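Local coordinates for protein 3-deoxy-D-manno-octulosonate 8-phosphate phosphatase KdsC (Haemophilus influenzae Rd, PDB 1K1E) that hydrolyses 3-deoxy-D-manno-octulosonate 8-phosphate to 3-deoxy-D-manno-octulosonate and inorganic phosphate, using magnesium, as a homotetramer in lipopolysaccharide biosynthesis, at residues A[9-14]-A[50-55]; A[42-47]-A[70-75]; A[55-60]-A[82-87]; A[76-81]-A[88-93]; A[102-107]-A[116-121]. All coordinates share one frame; numbering follows the deposited sequence.

Overall arrangement
From the N terminus, contact 1 closes the first loop by pairing strand 10-14 with strand 53-58. Contact 2 opens within that loop, on helix 38-49, and closes beyond it at the end of helix 63-72, so the two cross. Contact 3 starts at Ala-55, which it shares with contact 1, and crosses contact 2. Contact 4 crosses contact 3. Contact 5 follows in series. Contacts 1 and 5 join strands of the central parallel sheet, contacts 3 and 4 set helix 84-95 on it, and contact 2 packs helix 38-49 on the end of helix 63-72. Contacts 1 and 5 share the cobalt site, and contacts 4 and 5 the mercury site.

Contact 1 of 5, residues A[9-14]-A[50-55]; sequences KFVITD and ADIQVA. With CO (cobalt (II) ion), chain M.
The ring of Phe-10 turns an edge to the neighbouring strand. Gln-53 O lies at that edge, near the ring plane, 3.3 Å from Phe-10 CD1. The methyl of Ala-55 meets the ring obliquely, with CB 3.3 Å from Phe-10 CZ. Phe-10 CG stands anti to the backbone N (chi1 -170°). Leu-91 and Ala-95 of helix 84-95 also pack on the ring, and Gln-53 NE2 donates a hydrogen bond to Ala-95 O. Val-11 and Val-54 lie on the other side of the sheet, where Phe-148 and Met-151 cover Val-11.

The backbones pair in parallel. Hydrogen bonds run from Gln-53 N to Lys-9 O, Val-11 N to Gln-53 O, Ala-55 N to Val-11 O (2.8 Å) and Thr-13 N to Ala-55 O (2.8 Å). Before the strand, Lys-9 bends at chi2 and chi3. Its NZ forms a salt bridge to Asp-51 OD1 (2.9 Å), meeting it from above the carboxylate plane. A water links NZ to Ala-50 O.

At the C-terminal end of segment 9-14, Asp-14 OD2 binds cobalt at 2.0 Å. Two central parallel strands, with a metal-binding aspartate at the C-terminal end of one, are characteristic of the haloacid dehalogenase fold and its DxDx(T/V) motif.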
# COMPACT_ATOMS: atom_id res chain seq x y z
N LYS A 9 0.06 -26.23 19.56
CA LYS A 9 -0.63 -25.65 20.69
C LYS A 9 -0.25 -24.20 20.91
O LYS A 9 -0.91 -23.51 21.69
CB LYS A 9 -0.33 -26.43 22.00
CG LYS A 9 -0.85 -27.86 21.95
CD LYS A 9 -2.35 -27.94 21.67
CE LYS A 9 -3.18 -27.23 22.75
NZ LYS A 9 -4.56 -27.53 22.49
N PHE A 10 0.76 -23.72 20.19
CA PHE A 10 1.27 -22.37 20.36
C PHE A 10 1.83 -21.86 19.04
O PHE A 10 2.53 -22.56 18.34
CB PHE A 10 2.38 -22.44 21.41
CG PHE A 10 2.90 -21.11 21.91
CD1 PHE A 10 2.07 -20.00 22.10
CD2 PHE A 10 4.26 -21.03 22.28
CE1 PHE A 10 2.59 -18.78 22.65
CE2 PHE A 10 4.80 -19.84 22.82
CZ PHE A 10 3.99 -18.73 23.00
N VAL A 11 1.51 -20.63 18.75
CA VAL A 11 1.99 -19.97 17.52
C VAL A 11 2.67 -18.71 17.98
O VAL A 11 2.08 -17.91 18.72
CB VAL A 11 0.84 -19.60 16.64
CG1 VAL A 11 1.32 -18.65 15.48
CG2 VAL A 11 0.23 -20.85 16.10
N ILE A 12 3.93 -18.56 17.62
CA ILE A 12 4.70 -17.33 17.92
C ILE A 12 4.86 -16.60 16.56
O ILE A 12 5.33 -17.22 15.55
CB ILE A 12 6.12 -17.67 18.43
CG1 ILE A 12 6.05 -18.36 19.78
CG2 ILE A 12 6.97 -16.38 18.56
CD1 ILE A 12 7.39 -18.97 20.12
N THR A 13 4.55 -15.32 16.54
CA THR A 13 4.67 -14.58 15.31
C THR A 13 5.57 -13.34 15.41
O THR A 13 5.52 -12.55 16.37
CB THR A 13 3.25 -14.14 14.77
OG1 THR A 13 3.44 -13.46 13.52
CG2 THR A 13 2.60 -13.15 15.66
N ASP A 14 6.46 -13.23 14.43
CA ASP A 14 7.29 -12.05 14.28
C ASP A 14 6.28 -10.95 13.92
O ASP A 14 5.12 -11.20 13.55
CB ASP A 14 8.28 -12.24 13.10
CG ASP A 14 8.93 -10.95 12.68
OD1 ASP A 14 9.29 -10.15 13.57
OD2 ASP A 14 9.09 -10.74 11.48
N ALA A 50 -9.60 -21.89 19.77
CA ALA A 50 -9.41 -23.30 19.51
C ALA A 50 -8.30 -23.88 20.40
O ALA A 50 -7.71 -24.93 20.05
CB ALA A 50 -9.07 -23.51 18.04
N ASP A 51 -8.01 -23.18 21.50
CA ASP A 51 -7.03 -23.56 22.51
C ASP A 51 -5.60 -23.53 22.00
O ASP A 51 -4.79 -24.32 22.44
CB ASP A 51 -7.32 -24.97 23.04
CG ASP A 51 -6.64 -25.25 24.37
OD1 ASP A 51 -6.21 -26.42 24.58
OD2 ASP A 51 -6.52 -24.31 25.21
N ILE A 52 -5.30 -22.66 21.05
CA ILE A 52 -3.92 -22.55 20.60
C ILE A 52 -3.46 -21.15 20.97
O ILE A 52 -3.99 -20.15 20.45
CB ILE A 52 -3.87 -22.73 19.11
CG1 ILE A 52 -4.31 -24.16 18.75
CG2 ILE A 52 -2.46 -22.34 18.63
CD1 ILE A 52 -4.47 -24.33 17.24
N GLN A 53 -2.50 -21.04 21.88
CA GLN A 53 -2.14 -19.69 22.27
C GLN A 53 -1.36 -18.97 21.19
O GLN A 53 -0.74 -19.62 20.32
CB GLN A 53 -1.31 -19.76 23.53
CG GLN A 53 -2.06 -20.47 24.66
CD GLN A 53 -1.12 -20.70 25.86
OE1 GLN A 53 -0.72 -19.75 26.53
NE2 GLN A 53 -0.74 -21.94 26.08
N VAL A 54 -1.36 -17.65 21.26
CA VAL A 54 -0.58 -16.88 20.29
C VAL A 54 0.36 -15.92 21.03
O VAL A 54 -0.02 -15.29 22.00
CB VAL A 54 -1.49 -16.11 19.34
CG1 VAL A 54 -0.65 -15.23 18.42
CG2 VAL A 54 -2.43 -17.13 18.56
N ALA A 55 1.60 -15.82 20.57
CA ALA A 55 2.58 -14.89 21.16
C ALA A 55 3.19 -14.04 20.03
O ALA A 55 3.23 -14.48 18.86
CB ALA A 55 3.69 -15.64 21.89
CO CO M . 10.24 -9.42 10.42
O HOH W 1 -2.08 -23.83 24.18
O HOH W 2 -5.89 -26.84 19.92
O HOH W 3 10.25 -8.17 12.21
O HOH W 4 11.15 -8.02 9.15
O HOH W 5 12.03 -10.35 11.11

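Contact 2 of 5, residues A[42-47]-A[70-75]; sequences LGIKML and ADLGIK
Lys-45 and Leu-72 bring the two backbones closest, with CA atoms 7.1 Å apart. Segment 42-47 is regular helix, part of helix 38-49. Segment 70-75 is the end of helix 63-72 and the turn out of it. Gly-73 has positive phi (79°) and closes the helix in a Schellman motif, after which the chain runs on toward strand 76-79.

Ile-44 points toward the turn and uses both of its branches. Its CD1 touches Leu-72 CD1 at 3.8 Å. Its CG2 lies 4.1 Å from Ile-74 CD1. Both partners cross the Ile-44 side chain at about a right angle. Phe-148 of helix 147-158 packs on Ile-44, and Val-54 and Val-56 of the sheet pack on Ile-74.

Lys-45 curls round beside this apolar group, bent at chi2 and chi3. Its NZ donates to Leu-72 O at 2.6 Å, though the position of NZ is less certain than the rest.

The chemistry is thus apolar packing beside one polar link. A carbonyl at the C-terminal end of a helix would tend to attract an ammonium group. If NZ is rightly placed, that may help to position Lys-45, which probably binds substrate, as inferred from relatives.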
# COMPACT_ATOMS: atom_id res chain seq x y z
N LEU A 42 -8.42 -11.77 13.00
CA LEU A 42 -9.44 -12.77 13.23
C LEU A 42 -8.82 -14.19 13.34
O LEU A 42 -9.29 -15.02 14.12
CB LEU A 42 -10.47 -12.75 12.11
CG LEU A 42 -11.60 -13.76 12.25
CD1 LEU A 42 -12.30 -13.46 13.59
CD2 LEU A 42 -12.56 -13.69 11.11
N GLY A 43 -7.77 -14.45 12.57
CA GLY A 43 -7.11 -15.74 12.65
C GLY A 43 -6.53 -15.94 14.06
O GLY A 43 -6.53 -17.08 14.61
N ILE A 44 -5.97 -14.87 14.62
CA ILE A 44 -5.38 -14.92 15.94
C ILE A 44 -6.46 -15.27 16.95
O ILE A 44 -6.26 -16.15 17.79
CB ILE A 44 -4.74 -13.56 16.25
CG1 ILE A 44 -3.36 -13.49 15.56
CG2 ILE A 44 -4.54 -13.35 17.72
CD1 ILE A 44 -2.85 -12.03 15.43
N LYS A 45 -7.63 -14.63 16.84
CA LYS A 45 -8.70 -14.94 17.80
C LYS A 45 -9.18 -16.39 17.61
O LYS A 45 -9.56 -17.04 18.58
CB LYS A 45 -9.94 -14.04 17.62
CG LYS A 45 -9.63 -12.55 17.66
CD LYS A 45 -8.85 -12.19 18.93
CE LYS A 45 -9.65 -12.47 20.23
NZ LYS A 45 -8.77 -12.33 21.45
N MET A 46 -9.23 -16.84 16.34
CA MET A 46 -9.69 -18.20 16.08
C MET A 46 -8.75 -19.16 16.74
O MET A 46 -9.16 -20.16 17.31
CB MET A 46 -9.78 -18.44 14.56
CG MET A 46 -10.95 -17.75 13.98
SD MET A 46 -10.91 -17.76 12.21
CE MET A 46 -12.75 -17.39 11.82
N LEU A 47 -7.46 -18.87 16.67
CA LEU A 47 -6.54 -19.78 17.30
C LEU A 47 -6.75 -19.88 18.79
O LEU A 47 -6.87 -20.98 19.32
CB LEU A 47 -5.07 -19.38 17.06
CG LEU A 47 -4.54 -19.51 15.60
CD1 LEU A 47 -3.07 -19.08 15.51
CD2 LEU A 47 -4.64 -20.99 15.12
N ALA A 70 -2.92 -5.67 22.88
CA ALA A 70 -4.01 -5.54 23.87
C ALA A 70 -5.37 -5.71 23.20
O ALA A 70 -6.23 -6.43 23.72
CB ALA A 70 -3.90 -4.16 24.59
N ASP A 71 -5.57 -5.06 22.05
CA ASP A 71 -6.83 -5.20 21.32
C ASP A 71 -7.08 -6.66 20.94
O ASP A 71 -8.21 -7.11 20.94
CB ASP A 71 -6.83 -4.40 20.01
CG ASP A 71 -7.02 -2.93 20.21
OD1 ASP A 71 -7.23 -2.50 21.38
OD2 ASP A 71 -6.97 -2.19 19.19
N LEU A 72 -6.02 -7.40 20.58
CA LEU A 72 -6.14 -8.78 20.20
C LEU A 72 -6.31 -9.77 21.34
O LEU A 72 -6.63 -10.91 21.10
CB LEU A 72 -4.93 -9.18 19.37
CG LEU A 72 -4.89 -8.54 17.98
CD1 LEU A 72 -3.57 -8.86 17.35
CD2 LEU A 72 -6.03 -8.99 17.12
N GLY A 73 -6.08 -9.32 22.56
CA GLY A 73 -6.21 -10.17 23.73
C GLY A 73 -5.00 -11.08 23.90
O GLY A 73 -5.06 -12.11 24.59
N ILE A 74 -3.89 -10.68 23.29
CA ILE A 74 -2.66 -11.48 23.35
C ILE A 74 -1.99 -11.16 24.67
O ILE A 74 -1.79 -9.99 24.98
CB ILE A 74 -1.72 -11.10 22.15
CG1 ILE A 74 -2.32 -11.66 20.85
CG2 ILE A 74 -0.35 -11.57 22.36
CD1 ILE A 74 -1.42 -11.42 19.60
N LYS A 75 -1.67 -12.17 25.49
CA LYS A 75 -1.02 -11.84 26.77
C LYS A 75 0.47 -12.17 26.80
O LYS A 75 1.19 -11.70 27.66
CB LYS A 75 -1.66 -12.61 27.93
CG LYS A 75 -1.02 -12.27 29.28
CD LYS A 75 -0.82 -13.51 30.23
CE LYS A 75 0.48 -13.27 31.14
NZ LYS A 75 0.93 -14.47 31.89

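Contact 3 of 5, residues A[55-60]-A[82-87]; sequences AVLSGR and LEKETA. With SO4 (sulfate ion), chain O.
Sulfate O4 is gripped from both segments. Gly-59 N donates to it in a nearly straight bond (2.8 Å, 170°), and Lys-84 NZ adds a weak bond of 3.1 Å. Lys-84 NZ also donates to sulfate O1 at 2.7 Å. The lysine chain is extended beyond CG and carries its nitrogen from the helix start to the anion. The same nitrogen forms salt bridges with Asp-14 and Asp-111, and a weak hydrogen bond with Tyr-104 OH.

Away from the anion the contact is apolar. Leu-57 points at the helix and spreads its two methyls. Leu-57 CD1 lies against the aliphatic part of Lys-84, 3.7 Å from Lys-84 CB. Leu-57 CD2 presses on Ala-87 CB at 3.4 Å, which is tighter than usual for two carbons. Nearer the sulfate, Leu-82 CD2 approaches Gly-59 CA at 3.7 Å, where glycine offers only backbone.

Each segment is also fixed from within. Ser-58 OG accepts from Arg-60 N at 3.1 Å, an ST turn that shapes the chain after the strand. Glu-83 is the N-cap of helix 84-95, and its OE2 accepts from Thr-86 N at 2.7 Å, although the exact position of the carboxylate is doubtful.

A strand-end backbone N-H and a lysine at a helix start together make an anion site beside the metal. The sulfate probably comes from the crystallisation liquor. Its position is consistent with a phosphate site, as in other haloacid dehalogenase phosphatases. Lys-84, a substrate-binding residue by similarity, shares its NZ between the anion, Asp-14 and Asp-111, and would probably help to hold a phosphate next to the metal.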
# COMPACT_ATOMS: atom_id res chain seq x y z
N ALA A 55 1.60 -15.82 20.57
CA ALA A 55 2.58 -14.89 21.16
C ALA A 55 3.19 -14.04 20.03
O ALA A 55 3.23 -14.48 18.86
CB ALA A 55 3.69 -15.64 21.89
N VAL A 56 3.63 -12.83 20.41
CA VAL A 56 4.26 -11.90 19.48
C VAL A 56 5.71 -11.74 19.92
O VAL A 56 6.00 -11.60 21.10
CB VAL A 56 3.52 -10.54 19.56
CG1 VAL A 56 4.33 -9.42 18.83
CG2 VAL A 56 2.10 -10.72 19.02
N LEU A 57 6.63 -11.72 18.95
CA LEU A 57 8.05 -11.60 19.23
C LEU A 57 8.52 -10.49 18.29
O LEU A 57 8.31 -10.59 17.10
CB LEU A 57 8.72 -12.92 18.87
CG LEU A 57 9.89 -13.46 19.69
CD1 LEU A 57 10.68 -14.35 18.79
CD2 LEU A 57 10.81 -12.37 20.24
N SER A 58 9.09 -9.42 18.80
CA SER A 58 9.56 -8.37 17.91
C SER A 58 10.83 -7.79 18.50
O SER A 58 10.95 -7.71 19.73
CB SER A 58 8.52 -7.24 17.80
OG SER A 58 9.03 -6.19 17.02
N GLY A 59 11.78 -7.43 17.64
CA GLY A 59 13.01 -6.81 18.12
C GLY A 59 12.77 -5.34 18.48
O GLY A 59 13.68 -4.63 18.94
N ARG A 60 11.54 -4.88 18.33
CA ARG A 60 11.19 -3.49 18.60
C ARG A 60 10.04 -3.47 19.60
O ARG A 60 9.27 -4.42 19.68
CB ARG A 60 10.77 -2.78 17.27
CG ARG A 60 11.93 -2.55 16.26
CD ARG A 60 11.47 -2.01 14.86
NE ARG A 60 11.12 -0.59 14.90
CZ ARG A 60 11.97 0.42 14.65
NH1 ARG A 60 13.24 0.14 14.32
NH2 ARG A 60 11.57 1.70 14.75
N LEU A 82 16.31 -8.67 20.24
CA LEU A 82 16.77 -8.98 18.89
C LEU A 82 17.29 -10.38 18.73
O LEU A 82 17.47 -10.87 17.61
CB LEU A 82 17.85 -7.98 18.44
CG LEU A 82 17.28 -6.72 17.78
CD1 LEU A 82 18.41 -5.81 17.27
CD2 LEU A 82 16.41 -7.17 16.60
N GLU A 83 17.51 -11.05 19.84
CA GLU A 83 18.01 -12.42 19.82
C GLU A 83 16.81 -13.29 20.07
O GLU A 83 16.45 -13.63 21.22
CB GLU A 83 19.07 -12.59 20.91
CG GLU A 83 19.68 -13.95 20.94
CD GLU A 83 18.83 -14.96 21.68
OE1 GLU A 83 18.62 -14.76 22.89
OE2 GLU A 83 18.36 -15.95 21.04
N LYS A 84 16.22 -13.72 18.95
CA LYS A 84 14.99 -14.48 19.01
C LYS A 84 15.00 -15.93 19.44
O LYS A 84 13.99 -16.40 19.93
CB LYS A 84 14.25 -14.34 17.66
CG LYS A 84 13.89 -12.88 17.40
CD LYS A 84 13.02 -12.73 16.14
CE LYS A 84 12.69 -11.22 15.88
NZ LYS A 84 11.60 -11.18 14.86
N GLU A 85 16.12 -16.63 19.32
CA GLU A 85 16.09 -18.02 19.74
C GLU A 85 15.80 -18.21 21.24
O GLU A 85 15.05 -19.11 21.60
CB GLU A 85 17.42 -18.72 19.43
CG GLU A 85 17.42 -20.19 19.94
CD GLU A 85 18.81 -20.83 19.88
OE1 GLU A 85 19.61 -20.39 19.01
OE2 GLU A 85 19.09 -21.77 20.67
N THR A 86 16.38 -17.42 22.13
CA THR A 86 16.04 -17.67 23.51
C THR A 86 14.63 -17.12 23.82
O THR A 86 13.95 -17.67 24.69
CB THR A 86 17.07 -17.08 24.47
OG1 THR A 86 17.15 -15.69 24.25
CG2 THR A 86 18.44 -17.72 24.21
N ALA A 87 14.18 -16.09 23.09
CA ALA A 87 12.86 -15.52 23.29
C ALA A 87 11.88 -16.64 23.00
O ALA A 87 10.86 -16.76 23.69
CB ALA A 87 12.55 -14.32 22.34
S SO4 O . 12.83 -7.98 14.16
O1 SO4 O . 13.09 -9.33 13.65
O2 SO4 O . 12.70 -7.09 12.97
O3 SO4 O . 13.92 -7.52 15.00
O4 SO4 O . 11.58 -8.11 14.95

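Contact 4 of 5, residues A[76-81]-A[88-93]; sequences LFFLGK and CFDLMK. With HG (mercury (II) ion), chain N.
A strand and the helix that follows it pack together here, as one half of a beta-alpha-beta crossover, with Leu-91 as the main side chain between them. Strand 76-79 is the outermost strand on its side of the parallel sheet within the chain. After a short turn, helix 84-95 runs back along it. The axes of strand 76-79 and helix segment 88-93 approach to 8.9 Å, with 158° between their directions.

Leu-91 reaches the strand with both methyls. Leu-91 CD2 sits over the backbone, 3.7 Å from Phe-77 N. Leu-91 CD2 is also 4.4 Å from Leu-76 CB. Leu-91 CD1 lies 4.2 Å from Phe-78 CB. Leu-57 of the next strand packs on Leu-91 as well.

Phe-78 points toward the helix and meets Asp-90. The carboxylate atom Asp-90 OD1 lies at the ring edge, near its plane, 3.4 Å from Phe-78 CE1. The ring and carboxylate planes are nearly coplanar, 18° apart. Lys-81 NZ is 4.5 Å from Asp-90 OD1, beyond a salt bridge, and has a weak hydrogen bond to Thr-86 OG1. Phe-77 turns away from the helix and packs on Arg-66 and Ile-69 of helix 63-72.

On another side of the helix, Cys-88 SG binds mercury at 2.4 Å, together with Cys-118 SG and Ala-114 O.

The contact is therefore mostly apolar. The slightly positive ring edge of Phe-78 probably favours the carboxylate oxygen beside it, and the nearby lysine may add a weak attraction.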
# COMPACT_ATOMS: atom_id res chain seq x y z
N LEU A 76 0.92 -13.01 25.86
CA LEU A 76 2.29 -13.47 25.77
C LEU A 76 3.07 -12.74 24.68
O LEU A 76 2.70 -12.84 23.53
CB LEU A 76 2.27 -14.96 25.41
CG LEU A 76 1.51 -15.91 26.37
CD1 LEU A 76 1.74 -17.34 25.95
CD2 LEU A 76 1.98 -15.69 27.80
N PHE A 77 4.14 -12.04 25.03
CA PHE A 77 4.91 -11.34 24.02
C PHE A 77 6.28 -11.06 24.59
O PHE A 77 6.47 -10.99 25.79
CB PHE A 77 4.26 -9.99 23.66
CG PHE A 77 3.86 -9.19 24.83
CD1 PHE A 77 4.74 -8.30 25.40
CD2 PHE A 77 2.57 -9.29 25.31
CE1 PHE A 77 4.33 -7.47 26.45
CE2 PHE A 77 2.14 -8.46 26.37
CZ PHE A 77 3.05 -7.56 26.92
N PHE A 78 7.22 -10.85 23.69
CA PHE A 78 8.59 -10.52 24.04
C PHE A 78 8.94 -9.48 22.97
O PHE A 78 9.12 -9.76 21.75
CB PHE A 78 9.44 -11.78 23.92
CG PHE A 78 10.59 -11.81 24.87
CD1 PHE A 78 10.88 -12.96 25.56
CD2 PHE A 78 11.37 -10.68 25.06
CE1 PHE A 78 11.98 -13.01 26.47
CE2 PHE A 78 12.48 -10.71 25.98
CZ PHE A 78 12.77 -11.88 26.67
N LEU A 79 9.06 -8.26 23.45
CA LEU A 79 9.30 -7.08 22.61
C LEU A 79 10.64 -6.44 22.96
O LEU A 79 11.09 -6.49 24.12
CB LEU A 79 8.15 -6.06 22.78
CG LEU A 79 6.71 -6.63 22.65
CD1 LEU A 79 5.66 -5.54 22.79
CD2 LEU A 79 6.52 -7.29 21.26
N GLY A 80 11.28 -5.90 21.93
CA GLY A 80 12.57 -5.25 22.11
C GLY A 80 13.76 -6.18 22.06
O GLY A 80 14.90 -5.71 22.11
N LYS A 81 13.51 -7.48 21.96
CA LYS A 81 14.61 -8.47 21.93
C LYS A 81 15.03 -8.84 20.53
O LYS A 81 14.22 -9.31 19.74
CB LYS A 81 14.24 -9.75 22.69
CG LYS A 81 15.50 -10.50 23.07
CD LYS A 81 15.27 -11.54 24.10
CE LYS A 81 16.63 -11.87 24.69
NZ LYS A 81 16.54 -12.75 25.89
N CYS A 88 12.17 -17.47 21.99
CA CYS A 88 11.25 -18.56 21.70
C CYS A 88 11.08 -19.46 22.89
O CYS A 88 9.96 -19.77 23.28
CB CYS A 88 11.67 -19.52 20.54
SG CYS A 88 11.65 -18.62 18.93
N PHE A 89 12.18 -19.94 23.46
CA PHE A 89 11.99 -20.86 24.57
C PHE A 89 11.30 -20.26 25.78
O PHE A 89 10.54 -20.96 26.50
CB PHE A 89 13.33 -21.46 24.91
CG PHE A 89 13.92 -22.22 23.74
CD1 PHE A 89 13.30 -23.37 23.27
CD2 PHE A 89 15.10 -21.80 23.13
CE1 PHE A 89 13.86 -24.11 22.21
CE2 PHE A 89 15.65 -22.53 22.07
CZ PHE A 89 15.04 -23.68 21.62
N ASP A 90 11.56 -18.97 25.99
CA ASP A 90 10.96 -18.25 27.11
C ASP A 90 9.47 -18.18 26.91
O ASP A 90 8.71 -18.38 27.85
CB ASP A 90 11.54 -16.85 27.23
CG ASP A 90 12.96 -16.84 27.75
OD1 ASP A 90 13.64 -15.75 27.64
OD2 ASP A 90 13.37 -17.91 28.27
N LEU A 91 9.05 -17.89 25.67
CA LEU A 91 7.60 -17.79 25.40
C LEU A 91 6.97 -19.17 25.50
O LEU A 91 5.83 -19.34 25.95
CB LEU A 91 7.38 -17.17 24.00
CG LEU A 91 7.68 -15.68 23.91
CD1 LEU A 91 7.65 -15.23 22.40
CD2 LEU A 91 6.59 -14.86 24.74
N MET A 92 7.69 -20.19 25.08
CA MET A 92 7.12 -21.54 25.15
C MET A 92 6.89 -21.88 26.62
O MET A 92 5.83 -22.38 26.97
CB MET A 92 8.07 -22.59 24.59
CG MET A 92 8.21 -22.46 23.03
SD MET A 92 9.66 -23.35 22.48
CE MET A 92 9.71 -23.11 20.74
N LYS A 93 7.91 -21.59 27.44
CA LYS A 93 7.79 -21.89 28.86
C LYS A 93 6.59 -21.12 29.43
O LYS A 93 5.83 -21.67 30.26
CB LYS A 93 9.09 -21.54 29.59
CG LYS A 93 9.30 -22.27 30.91
HG HG N . 10.34 -20.31 17.86

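Contact 5 of 5, residues A[102-107]-A[116-121]; sequences TAYIGD and AACGTS. With HG (mercury (II) ion), chain N; CO (cobalt (II) ion), chain M.
Backbone hydrogen bonds carry the pairing of Thr-102 to Tyr-104 with Gly-119 to Ser-121. Thr-102 O takes a bond from Thr-120 N (3.2 Å), in the carbonyl plane, and a weak one from Gly-119 N. A water bridges Thr-102 O and Thr-120 OG1. Tyr-104 N then donates to Thr-120 O at 3.0 Å. The hydroxyl of Tyr-104 hydrogen-bonds to Asp-111. The backbone bonds join parallel neighbouring strands of the beta-alpha-beta unit formed by strand 102-106, helix 112-117 and strand 120-123.

Side-chain packing centres on Cys-118. With SG anti to the carbonyl carbon (chi1 -83°), Cys-118 SG meets Thr-102 CG2 at 3.3 Å. Cys-118 SG is also 3.6 Å from Tyr-104 CB. On the other side of the sheet, Ala-103 CB and Thr-120 CB touch at 3.9 Å.

Two metals lie along the unit. Cys-118 SG binds mercury at 2.3 Å, with Cys-88 and Ala-114 as further ligands, and Tyr-104 CD1 is 3.7 Å from the ion. Past the strand end, Asp-107 OD2 binds cobalt at 2.0 Å, beside Asp-14 and Asp-16. Asp-107 OD1 accepts from a cobalt-bound water and forms a salt bridge with Arg-39 of a neighbouring subunit.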
# COMPACT_ATOMS: atom_id res chain seq x y z
N THR A 102 5.11 -25.95 19.06
CA THR A 102 5.08 -24.52 18.71
C THR A 102 5.39 -24.29 17.25
O THR A 102 6.21 -25.01 16.67
CB THR A 102 6.13 -23.81 19.50
OG1 THR A 102 5.93 -24.07 20.90
CG2 THR A 102 6.10 -22.31 19.25
N ALA A 103 4.75 -23.29 16.65
CA ALA A 103 5.02 -22.95 15.24
C ALA A 103 5.42 -21.49 15.23
O ALA A 103 4.93 -20.74 16.04
CB ALA A 103 3.79 -23.14 14.37
N TYR A 104 6.27 -21.09 14.28
CA TYR A 104 6.76 -19.72 14.20
C TYR A 104 6.53 -19.22 12.78
O TYR A 104 6.60 -19.99 11.85
CB TYR A 104 8.28 -19.67 14.39
CG TYR A 104 8.85 -18.29 14.55
CD1 TYR A 104 8.91 -17.65 15.81
CD2 TYR A 104 9.30 -17.56 13.43
CE1 TYR A 104 9.39 -16.33 15.94
CE2 TYR A 104 9.77 -16.30 13.57
CZ TYR A 104 9.81 -15.67 14.79
OH TYR A 104 10.30 -14.39 14.87
N ILE A 105 6.32 -17.92 12.63
CA ILE A 105 6.15 -17.38 11.28
C ILE A 105 7.02 -16.14 11.20
O ILE A 105 6.89 -15.24 12.02
CB ILE A 105 4.63 -17.07 10.94
CG1 ILE A 105 4.56 -16.41 9.52
CG2 ILE A 105 3.89 -16.34 12.11
CD1 ILE A 105 3.05 -16.29 9.02
N GLY A 106 7.90 -16.08 10.19
CA GLY A 106 8.83 -14.96 10.13
C GLY A 106 9.07 -14.59 8.69
O GLY A 106 8.49 -15.21 7.77
N ASP A 107 9.86 -13.55 8.52
CA ASP A 107 10.15 -13.08 7.14
C ASP A 107 11.62 -12.77 6.84
O ASP A 107 11.94 -12.49 5.69
CB ASP A 107 9.42 -11.78 6.83
CG ASP A 107 9.96 -10.59 7.64
OD1 ASP A 107 10.27 -9.52 7.08
OD2 ASP A 107 10.08 -10.72 8.86
N ALA A 116 14.50 -22.43 13.85
CA ALA A 116 15.27 -23.55 14.38
C ALA A 116 14.82 -23.95 15.79
O ALA A 116 14.78 -25.12 16.13
CB ALA A 116 16.75 -23.21 14.39
N ALA A 117 14.45 -22.98 16.59
CA ALA A 117 14.02 -23.27 17.94
C ALA A 117 12.59 -23.84 17.95
O ALA A 117 12.28 -24.68 18.85
CB ALA A 117 14.08 -22.07 18.73
N CYS A 118 11.74 -23.46 16.98
CA CYS A 118 10.36 -24.02 16.95
C CYS A 118 10.27 -25.36 16.23
O CYS A 118 11.11 -25.70 15.43
CB CYS A 118 9.37 -23.06 16.28
SG CYS A 118 8.69 -21.75 17.33
N GLY A 119 9.20 -26.10 16.50
CA GLY A 119 9.00 -27.38 15.87
C GLY A 119 8.53 -27.26 14.43
O GLY A 119 8.86 -28.09 13.62
N THR A 120 7.78 -26.21 14.12
CA THR A 120 7.24 -25.98 12.77
C THR A 120 7.49 -24.52 12.45
O THR A 120 7.41 -23.68 13.35
CB THR A 120 5.70 -26.21 12.79
OG1 THR A 120 5.44 -27.58 13.17
CG2 THR A 120 5.06 -25.93 11.45
N SER A 121 7.79 -24.22 11.19
CA SER A 121 8.06 -22.83 10.82
C SER A 121 7.44 -22.52 9.46
O SER A 121 7.43 -23.36 8.57
CB SER A 121 9.57 -22.61 10.75
OG SER A 121 10.16 -23.60 9.91
HG HG N . 10.34 -20.31 17.86
CO CO M . 10.24 -9.42 10.42
O HOH W 6 5.30 -27.78 15.68
O HOH W 4 11.15 -8.02 9.15
O HOH W 3 10.25 -8.17 12.21
O HOH W 5 12.03 -10.35 11.11